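Local coordinates for uncharacterized protein (PDB 4R7F) that is of unknown function but is built of immunoglobulin-like beta-sandwich domains and is probably related to plug proteins of the type 9 secretion system, at residues I14-V19 with L338-S343; T81-F86 with I118-E123; E240-H245 with Y249-M254. All coordinates share one frame; numbering follows the deposited sequence.

Contact 1: I14-V19 with L338-S343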
loop_
_atom_site.group_PDB
_atom_site.type_symbol
_atom_site.label_atom_id
_atom_site.label_comp_id
_atom_site.label_asym_id
_atom_site.label_seq_id
_atom_site.Cartn_x
_atom_site.Cartn_y
_atom_site.Cartn_z
ATOM N N ILE A 14 -16.888 26.800 -12.104
ATOM C CA ILE A 14 -16.795 25.399 -11.680
ATOM C C ILE A 14 -15.504 25.197 -10.867
ATOM O O ILE A 14 -14.421 25.586 -11.296
ATOM C CB ILE A 14 -16.799 24.481 -12.959
ATOM C CG1 ILE A 14 -18.117 24.621 -13.733
ATOM C CG2 ILE A 14 -16.490 23.019 -12.658
ATOM C CD1 ILE A 14 -19.346 24.264 -12.929
ATOM N N LYS A 15 -15.589 24.567 -9.704
ATOM C CA LYS A 15 -14.388 24.342 -8.895
ATOM C C LYS A 15 -14.433 22.966 -8.308
ATOM O O LYS A 15 -15.512 22.366 -8.179
ATOM C CB LYS A 15 -14.298 25.340 -7.756
ATOM C CG LYS A 15 -14.238 26.793 -8.176
ATOM C CD LYS A 15 -12.909 27.133 -8.823
ATOM C CE LYS A 15 -12.799 28.641 -9.030
ATOM N NZ LYS A 15 -12.085 29.047 -10.281
ATOM N N THR A 16 -13.245 22.462 -7.984
ATOM C CA THR A 16 -13.066 21.272 -7.145
ATOM C C THR A 16 -13.689 20.078 -7.816
ATOM O O THR A 16 -14.419 19.275 -7.205
ATOM C CB THR A 16 -13.624 21.532 -5.723
ATOM O OG1 THR A 16 -13.136 22.806 -5.270
ATOM C CG2 THR A 16 -13.195 20.464 -4.763
ATOM N N LEU A 17 -13.410 19.978 -9.108
ATOM C CA LEU A 17 -13.781 18.797 -9.868
ATOM C C LEU A 17 -12.975 17.599 -9.377
ATOM O O LEU A 17 -11.760 17.625 -9.410
ATOM C CB LEU A 17 -13.514 19.000 -11.336
ATOM C CG LEU A 17 -13.800 17.809 -12.233
ATOM C CD1 LEU A 17 -15.284 17.493 -12.258
ATOM C CD2 LEU A 17 -13.312 18.132 -13.634
ATOM N N GLN A 18 -13.682 16.571 -8.926
ATOM C CA GLN A 18 -13.100 15.307 -8.528
ATOM C C GLN A 18 -13.722 14.171 -9.320
ATOM O O GLN A 18 -14.938 14.128 -9.521
ATOM C CB GLN A 18 -13.373 15.037 -7.051
ATOM C CG GLN A 18 -12.816 16.092 -6.120
ATOM C CD GLN A 18 -13.122 15.808 -4.653
ATOM O OE1 GLN A 18 -14.080 16.352 -4.066
ATOM N NE2 GLN A 18 -12.309 14.974 -4.056
ATOM N N VAL A 19 -12.850 13.271 -9.755
ATOM C CA VAL A 19 -13.182 12.000 -10.359
ATOM C C VAL A 19 -12.519 10.872 -9.543
ATOM O O VAL A 19 -11.298 10.764 -9.474
ATOM C CB VAL A 19 -12.689 11.975 -11.806
ATOM C CG1 VAL A 19 -13.065 10.656 -12.474
ATOM C CG2 VAL A 19 -13.242 13.185 -12.550
ATOM N N LEU A 338 -8.117 30.214 -5.716
ATOM C CA LEU A 338 -9.284 29.983 -4.892
ATOM C C LEU A 338 -9.533 28.472 -4.779
ATOM O O LEU A 338 -9.830 27.798 -5.756
ATOM C CB LEU A 338 -10.498 30.678 -5.495
ATOM C CG LEU A 338 -11.771 30.708 -4.641
ATOM C CD1 LEU A 338 -11.662 31.768 -3.553
ATOM C CD2 LEU A 338 -13.009 30.976 -5.483
ATOM N N LEU A 339 -9.447 27.998 -3.546
ATOM C CA LEU A 339 -9.490 26.603 -3.170
ATOM C C LEU A 339 -10.465 26.384 -2.002
ATOM O O LEU A 339 -10.582 27.213 -1.066
ATOM C CB LEU A 339 -8.086 26.131 -2.734
ATOM C CG LEU A 339 -7.039 26.067 -3.858
ATOM C CD1 LEU A 339 -5.663 25.742 -3.318
ATOM C CD2 LEU A 339 -7.434 25.039 -4.896
ATOM N N LYS A 340 -11.158 25.258 -2.084
ATOM C CA LYS A 340 -12.012 24.758 -1.015
ATOM C C LYS A 340 -11.158 24.166 0.084
ATOM O O LYS A 340 -10.176 23.454 -0.165
ATOM C CB LYS A 340 -12.954 23.709 -1.576
ATOM C CG LYS A 340 -14.134 23.336 -0.707
ATOM C CD LYS A 340 -14.976 22.261 -1.405
ATOM C CE LYS A 340 -16.359 22.134 -0.795
ATOM N NZ LYS A 340 -17.346 21.586 -1.758
ATOM N N GLN A 341 -11.542 24.466 1.310
ATOM C CA GLN A 341 -10.830 24.004 2.487
ATOM C C GLN A 341 -10.583 22.498 2.515
ATOM O O GLN A 341 -11.475 21.713 2.171
ATOM C CB GLN A 341 -11.622 24.348 3.736
ATOM C CG GLN A 341 -11.730 25.804 4.049
ATOM C CD GLN A 341 -12.589 25.992 5.277
ATOM O OE1 GLN A 341 -13.820 25.915 5.200
ATOM N NE2 GLN A 341 -11.944 26.204 6.417
ATOM N N GLY A 342 -9.398 22.120 2.996
ATOM C CA GLY A 342 -9.004 20.717 3.093
ATOM C C GLY A 342 -7.491 20.521 3.198
ATOM O O GLY A 342 -6.751 21.466 3.508
ATOM N N SER A 343 -7.048 19.287 2.935
ATOM C CA SER A 343 -5.621 18.914 2.877
ATOM C C SER A 343 -5.239 18.763 1.436
ATOM O O SER A 343 -5.874 17.994 0.704
ATOM C CB SER A 343 -5.341 17.574 3.586
ATOM O OG SER A 343 -5.877 17.568 4.896
HETATM O O HOH W 1 -10.824 23.655 -4.373
#
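K340 and T16 meet through the base of the lysine side chain. Its CB lies 3.8 Å from OG1 of T16, and the two side chains cross at about a right angle. The K340 chain then runs on extended, with CG anti to the backbone N (chi1 -165°). Farther along, CD of K340 passes 4.2 Å from CG2 of T16. The lysine side chain also lies against Y290, I276 and A288. At the tip, NZ forms a salt bridge with OD2 of D44 and a hydrogen bond to the carbonyl O of D285. D44 lies on strand 39-46, next to strand 14-21. The contact therefore joins two beta sheets: strand 14-21 is an outer strand of a four-stranded antiparallel sheet in the first, E-set-like domain, and 338-340 ends strand 332-340 of a later mixed sheet. No direct hydrogen bond joins the two segments. A water bridges them instead, 2.6 Å from OG1 of T16 and 2.8 Å from the backbone N of K340, which donates to it. OG1 of T16 also bonds to the hydroxyl of Y290, so the threonine oxygen has two polar partners, the water and Y290. K15 adds a looser touch, its CE lying 4.3 Å from CD2 of L338.

Contact 2: T81-F86 with I118-E123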
loop_
_atom_site.group_PDB
_atom_site.type_symbol
_atom_site.label_atom_id
_atom_site.label_comp_id
_atom_site.label_asym_id
_atom_site.label_seq_id
_atom_site.Cartn_x
_atom_site.Cartn_y
_atom_site.Cartn_z
ATOM N N THR A 81 -28.452 14.020 -20.330
ATOM C CA THR A 81 -29.148 13.761 -19.097
ATOM C C THR A 81 -28.857 14.828 -18.037
ATOM O O THR A 81 -27.735 15.331 -17.932
ATOM C CB THR A 81 -28.732 12.411 -18.529
ATOM O OG1 THR A 81 -28.732 11.434 -19.580
ATOM C CG2 THR A 81 -29.657 12.024 -17.380
ATOM N N THR A 82 -29.885 15.124 -17.245
ATOM C CA THR A 82 -29.752 16.136 -16.199
ATOM C C THR A 82 -29.002 15.601 -14.967
ATOM O O THR A 82 -29.022 14.419 -14.629
ATOM C CB THR A 82 -31.119 16.780 -15.821
ATOM O OG1 THR A 82 -31.725 17.318 -16.997
ATOM C CG2 THR A 82 -30.948 17.936 -14.831
ATOM N N ILE A 83 -28.264 16.509 -14.333
ATOM C CA ILE A 83 -27.556 16.201 -13.090
ATOM C C ILE A 83 -28.443 16.700 -11.945
ATOM O O ILE A 83 -28.587 17.916 -11.726
ATOM C CB ILE A 83 -26.150 16.828 -13.072
ATOM C CG1 ILE A 83 -25.359 16.333 -14.290
ATOM C CG2 ILE A 83 -25.415 16.460 -11.784
ATOM C CD1 ILE A 83 -23.948 16.891 -14.395
ATOM N N ASP A 84 -29.062 15.737 -11.259
ATOM C CA ASP A 84 -30.119 16.033 -10.297
ATOM C C ASP A 84 -29.578 16.074 -8.874
ATOM O O ASP A 84 -30.106 16.787 -8.053
ATOM C CB ASP A 84 -31.258 14.993 -10.411
ATOM C CG ASP A 84 -32.019 15.088 -11.733
ATOM O OD1 ASP A 84 -32.071 16.195 -12.313
ATOM O OD2 ASP A 84 -32.573 14.061 -12.188
ATOM N N ASP A 85 -28.510 15.326 -8.586
ATOM C CA ASP A 85 -28.069 15.202 -7.191
ATOM C C ASP A 85 -27.198 16.403 -6.778
ATOM O O ASP A 85 -26.000 16.436 -7.020
ATOM C CB ASP A 85 -27.391 13.846 -6.946
ATOM C CG ASP A 85 -26.940 13.637 -5.481
ATOM O OD1 ASP A 85 -26.799 14.603 -4.681
ATOM O OD2 ASP A 85 -26.683 12.465 -5.139
ATOM N N PHE A 86 -27.818 17.385 -6.142
ATOM C CA PHE A 86 -27.100 18.566 -5.685
ATOM C C PHE A 86 -27.600 19.138 -4.370
ATOM O O PHE A 86 -28.730 18.889 -3.953
ATOM C CB PHE A 86 -27.181 19.650 -6.758
ATOM C CG PHE A 86 -28.455 20.453 -6.728
ATOM C CD1 PHE A 86 -29.590 19.995 -7.363
ATOM C CD2 PHE A 86 -28.501 21.685 -6.085
ATOM C CE1 PHE A 86 -30.758 20.740 -7.348
ATOM C CE2 PHE A 86 -29.666 22.439 -6.058
ATOM C CZ PHE A 86 -30.796 21.962 -6.689
ATOM N N ILE A 118 -16.780 12.430 -19.961
ATOM C CA ILE A 118 -18.068 12.998 -19.602
ATOM C C ILE A 118 -17.986 14.496 -19.780
ATOM O O ILE A 118 -17.255 15.156 -19.048
ATOM C CB ILE A 118 -18.437 12.688 -18.136
ATOM C CG1 ILE A 118 -18.536 11.187 -17.916
ATOM C CG2 ILE A 118 -19.751 13.331 -17.774
ATOM C CD1 ILE A 118 -19.324 10.441 -18.972
ATOM N N GLN A 119 -18.718 15.046 -20.746
ATOM C CA GLN A 119 -18.666 16.489 -20.976
ATOM C C GLN A 119 -19.916 17.074 -20.392
ATOM O O GLN A 119 -20.991 16.585 -20.670
ATOM C CB GLN A 119 -18.585 16.801 -22.445
ATOM C CG GLN A 119 -17.523 15.996 -23.115
ATOM C CD GLN A 119 -16.874 16.743 -24.224
ATOM O OE1 GLN A 119 -17.335 16.729 -25.367
ATOM N NE2 GLN A 119 -15.785 17.413 -23.896
ATOM N N VAL A 120 -19.763 18.082 -19.542
ATOM C CA VAL A 120 -20.887 18.694 -18.857
ATOM C C VAL A 120 -21.094 20.107 -19.390
ATOM O O VAL A 120 -20.164 20.768 -19.851
ATOM C CB VAL A 120 -20.713 18.673 -17.334
ATOM C CG1 VAL A 120 -21.873 19.375 -16.636
ATOM C CG2 VAL A 120 -20.566 17.221 -16.854
ATOM N N TYR A 121 -22.346 20.533 -19.387
ATOM C CA TYR A 121 -22.714 21.853 -19.906
ATOM C C TYR A 121 -23.950 22.322 -19.182
ATOM O O TYR A 121 -24.681 21.510 -18.565
ATOM C CB TYR A 121 -22.967 21.795 -21.443
ATOM C CG TYR A 121 -24.000 20.766 -21.877
ATOM C CD1 TYR A 121 -25.360 21.087 -21.946
ATOM C CD2 TYR A 121 -23.627 19.449 -22.187
ATOM C CE1 TYR A 121 -26.306 20.140 -22.333
ATOM C CE2 TYR A 121 -24.577 18.497 -22.561
ATOM C CZ TYR A 121 -25.909 18.854 -22.635
ATOM O OH TYR A 121 -26.845 17.929 -23.016
ATOM N N ASN A 122 -24.172 23.632 -19.244
ATOM C CA ASN A 122 -25.419 24.243 -18.818
ATOM C C ASN A 122 -26.497 23.910 -19.843
ATOM O O ASN A 122 -26.265 24.135 -21.034
ATOM C CB ASN A 122 -25.222 25.749 -18.778
ATOM C CG ASN A 122 -26.333 26.459 -18.046
ATOM O OD1 ASN A 122 -27.528 26.108 -18.142
ATOM N ND2 ASN A 122 -25.946 27.467 -17.297
ATOM N N GLU A 123 -27.653 23.382 -19.408
ATOM C CA GLU A 123 -28.736 22.989 -20.344
ATOM C C GLU A 123 -29.098 24.086 -21.343
ATOM O O GLU A 123 -29.372 23.779 -22.502
ATOM C CB GLU A 123 -30.004 22.564 -19.610
ATOM C CG GLU A 123 -29.956 21.157 -19.045
ATOM C CD GLU A 123 -31.321 20.620 -18.634
ATOM O OE1 GLU A 123 -32.175 21.392 -18.126
ATOM O OE2 GLU A 123 -31.528 19.404 -18.810
#
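The hydroxyl OG1 of T82 donates a hydrogen bond to OE2 of E123, at 2.8 Å. It reaches the oxygen from above the carboxylate plane, 46° out of it. The two side chains cross at about a right angle. T82 is modelled in two conformers, so the bond may not be made all the time. The other carboxylate oxygen, OE1 of E123, forms a salt bridge with NE of R52, and the side chain of T82 also touches R52. The carboxylate is thus held through both oxygens, by a neutral donor on one and a charged donor on the other. The guanidinium would probably favour the ionised form of E123. An alanine here would remove both acceptors, and would probably leave the T82 hydroxyl free to turn and the R52 charge without its mate.

The second touch is apolar and buried. I83 and V120 reach toward each other tip to tip. CD1 of I83 lies 3.9 Å from CG1 of V120 and 4.2 Å from its CG2, so one methyl faces both branches of the valine. The I83 chain is fully stretched at its end (chi2 180°), which carries CD1 across to the valine. I83 also rests on Y55, and V120 on F131.

No backbone hydrogen bond links the two segments. The CA atoms of I83 and V120 are 9.2 Å apart, because strand 53-60 runs between the strands. Strands 81-82 and 114-122 each pair antiparallel with it, and so run in the same direction. Beyond I83 the chain leaves this mixed sheet and enters strand 86-88 of the four-stranded sheet that contains 14-21, 39-46 and 96-103.

Contact 3: E240-H245 with Y249-M254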
loop_
_atom_site.group_PDB
_atom_site.type_symbol
_atom_site.label_atom_id
_atom_site.label_comp_id
_atom_site.label_asym_id
_atom_site.label_seq_id
_atom_site.Cartn_x
_atom_site.Cartn_y
_atom_site.Cartn_z
ATOM N N GLU A 240 1.228 30.189 7.139
ATOM C CA GLU A 240 1.964 31.246 7.853
ATOM C C GLU A 240 0.971 32.185 8.542
ATOM O O GLU A 240 1.239 32.693 9.610
ATOM C CB GLU A 240 2.844 32.014 6.856
ATOM C CG GLU A 240 3.760 33.094 7.418
ATOM C CD GLU A 240 4.878 32.542 8.303
ATOM O OE1 GLU A 240 5.549 31.556 7.908
ATOM O OE2 GLU A 240 5.103 33.112 9.401
ATOM N N ASN A 241 -0.188 32.388 7.926
ATOM C CA ASN A 241 -1.176 33.306 8.440
ATOM C C ASN A 241 -2.430 33.256 7.593
ATOM O O ASN A 241 -2.388 32.984 6.392
ATOM C CB ASN A 241 -0.628 34.742 8.449
ATOM C CG ASN A 241 -1.557 35.727 9.163
ATOM O OD1 ASN A 241 -2.018 35.499 10.291
ATOM N ND2 ASN A 241 -1.855 36.823 8.484
ATOM N N ILE A 242 -3.552 33.495 8.244
ATOM C CA ILE A 242 -4.844 33.644 7.589
ATOM C C ILE A 242 -5.408 35.007 7.961
ATOM O O ILE A 242 -5.251 35.449 9.098
ATOM C CB ILE A 242 -5.815 32.570 8.068
ATOM C CG1 ILE A 242 -5.374 31.205 7.562
ATOM C CG2 ILE A 242 -7.205 32.899 7.588
ATOM C CD1 ILE A 242 -5.925 30.031 8.336
ATOM N N SER A 243 -6.019 35.677 6.990
ATOM C CA SER A 243 -6.482 37.047 7.141
ATOM C C SER A 243 -7.758 37.207 6.301
ATOM O O SER A 243 -8.059 36.353 5.472
ATOM C CB SER A 243 -5.389 38.026 6.696
ATOM O OG SER A 243 -5.163 37.876 5.302
ATOM N N PHE A 244 -8.534 38.264 6.534
ATOM C CA PHE A 244 -9.793 38.424 5.805
ATOM C C PHE A 244 -9.771 39.709 5.018
ATOM O O PHE A 244 -9.566 40.760 5.589
ATOM C CB PHE A 244 -11.013 38.409 6.730
ATOM C CG PHE A 244 -12.333 38.563 5.987
ATOM C CD1 PHE A 244 -12.914 37.483 5.349
ATOM C CD2 PHE A 244 -12.979 39.797 5.913
ATOM C CE1 PHE A 244 -14.090 37.625 4.631
ATOM C CE2 PHE A 244 -14.152 39.938 5.200
ATOM C CZ PHE A 244 -14.716 38.847 4.565
ATOM N N HIS A 245 -10.006 39.616 3.713
ATOM C CA HIS A 245 -10.118 40.802 2.840
ATOM C C HIS A 245 -11.366 40.632 1.970
ATOM O O HIS A 245 -11.379 39.867 0.993
ATOM C CB HIS A 245 -8.828 41.015 2.032
ATOM C CG HIS A 245 -7.628 41.291 2.891
ATOM N ND1 HIS A 245 -6.766 40.297 3.312
ATOM C CD2 HIS A 245 -7.163 42.444 3.433
ATOM C CE1 HIS A 245 -5.811 40.826 4.057
ATOM N NE2 HIS A 245 -6.034 42.124 4.153
ATOM N N TYR A 249 -11.502 35.009 2.862
ATOM C CA TYR A 249 -10.323 34.710 3.683
ATOM C C TYR A 249 -9.159 34.376 2.769
ATOM O O TYR A 249 -9.352 33.807 1.707
ATOM C CB TYR A 249 -10.577 33.534 4.620
ATOM C CG TYR A 249 -11.451 33.915 5.761
ATOM C CD1 TYR A 249 -10.913 34.499 6.898
ATOM C CD2 TYR A 249 -12.824 33.709 5.706
ATOM C CE1 TYR A 249 -11.716 34.861 7.954
ATOM C CE2 TYR A 249 -13.635 34.065 6.766
ATOM C CZ TYR A 249 -13.078 34.649 7.884
ATOM O OH TYR A 249 -13.885 35.007 8.955
ATOM N N ASN A 250 -7.966 34.754 3.195
ATOM C CA ASN A 250 -6.745 34.580 2.435
ATOM C C ASN A 250 -5.779 33.767 3.263
ATOM O O ASN A 250 -5.435 34.133 4.392
ATOM C CB ASN A 250 -6.091 35.932 2.109
ATOM C CG ASN A 250 -6.747 36.637 0.923
ATOM O OD1 ASN A 250 -6.180 36.694 -0.155
ATOM N ND2 ASN A 250 -7.948 37.180 1.125
ATOM N N VAL A 251 -5.341 32.665 2.690
ATOM C CA VAL A 251 -4.339 31.830 3.307
ATOM C C VAL A 251 -2.946 32.069 2.747
ATOM O O VAL A 251 -2.675 31.702 1.607
ATOM C CB VAL A 251 -4.666 30.369 3.098
ATOM C CG1 VAL A 251 -3.675 29.515 3.890
ATOM C CG2 VAL A 251 -6.116 30.101 3.490
ATOM N N GLU A 252 -2.061 32.655 3.557
ATOM C CA GLU A 252 -0.669 32.816 3.165
ATOM C C GLU A 252 0.069 31.542 3.556
ATOM O O GLU A 252 0.213 31.237 4.736
ATOM C CB GLU A 252 -0.039 34.051 3.827
ATOM C CG GLU A 252 1.215 34.572 3.113
ATOM C CD GLU A 252 2.245 35.208 4.061
ATOM O OE1 GLU A 252 1.891 35.448 5.230
ATOM O OE2 GLU A 252 3.407 35.469 3.651
ATOM N N LEU A 253 0.508 30.778 2.561
ATOM C CA LEU A 253 1.272 29.597 2.822
ATOM C C LEU A 253 2.693 30.033 3.126
ATOM O O LEU A 253 3.173 31.056 2.631
ATOM C CB LEU A 253 1.298 28.656 1.613
ATOM C CG LEU A 253 0.011 28.021 1.125
ATOM C CD1 LEU A 253 0.231 27.128 -0.104
ATOM C CD2 LEU A 253 -0.555 27.205 2.225
HETATM N N MSE A 254 3.351 29.231 3.947
HETATM C CA MSE A 254 4.763 29.374 4.218
HETATM C C MSE A 254 5.502 29.258 2.924
HETATM O O MSE A 254 5.022 28.654 1.955
HETATM C CB MSE A 254 5.213 28.260 5.151
HETATM C CG MSE A 254 4.697 28.488 6.583
HETATM SE SE MSE A 254 5.298 26.969 7.682
HETATM C CE MSE A 254 4.576 27.690 9.374
HETATM O O HOH W 2 -0.866 37.091 5.528
HETATM O O HOH W 3 -3.108 35.891 4.749
HETATM O O HOH W 4 -9.452 38.870 -1.040
#
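F244 and Y249 face each other as a non-hydrogen-bonded pair, and their first torsions turn the rings together. In F244, CG is anti to the backbone N (chi1 -180°). In Y249, CG is anti to the carbonyl carbon instead (chi1 -74°). The phenylalanine edge then points at the tyrosine face in a T-shaped stack. The planes are 62° apart, and CD1 of F244 stands 3.6 Å above the centre of the Y249 ring. On the same face of the sheet, CG2 of I242 lies 4.1 Å from CD1 of Y249, and CG1 of I242 approaches CG2 of V251.

The segments form an antiparallel beta hairpin. S243 and N250 make a hydrogen-bonded pair: N of N250 donates to O of S243 at 2.8 Å, and N of S243 to O of N250 at 3.1 Å. Farther from the turn there is a classic beta bulge, where E240 and N241 both face E252. The carbonyl O of E252 accepts from N of E240 at 2.8 Å and weakly from N of N241. N of E252 donates in return to O of N241, at 2.9 Å.

The face of N241, S243, N250 and E252 is polar. One water joins ND2 of N241 to OE1 of E252, and another joins OG of S243 to the carbonyl O of N250. N250 turns its OD1 to NE2 of H294 on the next strand. OE2 of E240 and OE1 of E252 are 5.8 Å apart; if both carboxylates are ionised, they would probably repel mildly. Backbone bonds and bridging waters join the strands, while the aromatic and aliphatic groups pack on the other face.

Overall arrangement
From the N terminus, segment 14-19 opens contact 1, which closes only at 338-343, over 300 residues later. The other two contacts nest inside this long loop. Contact 2 closes first, between 81-86 and 118-123 within the first domain. Contact 3 follows in series as a short hairpin, 240-245 with 249-254. None of them cross. Contact 1 ties the first domain to the sheet that holds strand 332-340, and the hairpin of contact 3 lies at the edge of that same sheet. The centre of contact 1 is about 18 Å from that of contact 2 and about 17 Å from that of contact 3. The centres of contacts 2 and 3 are about 34 Å apart.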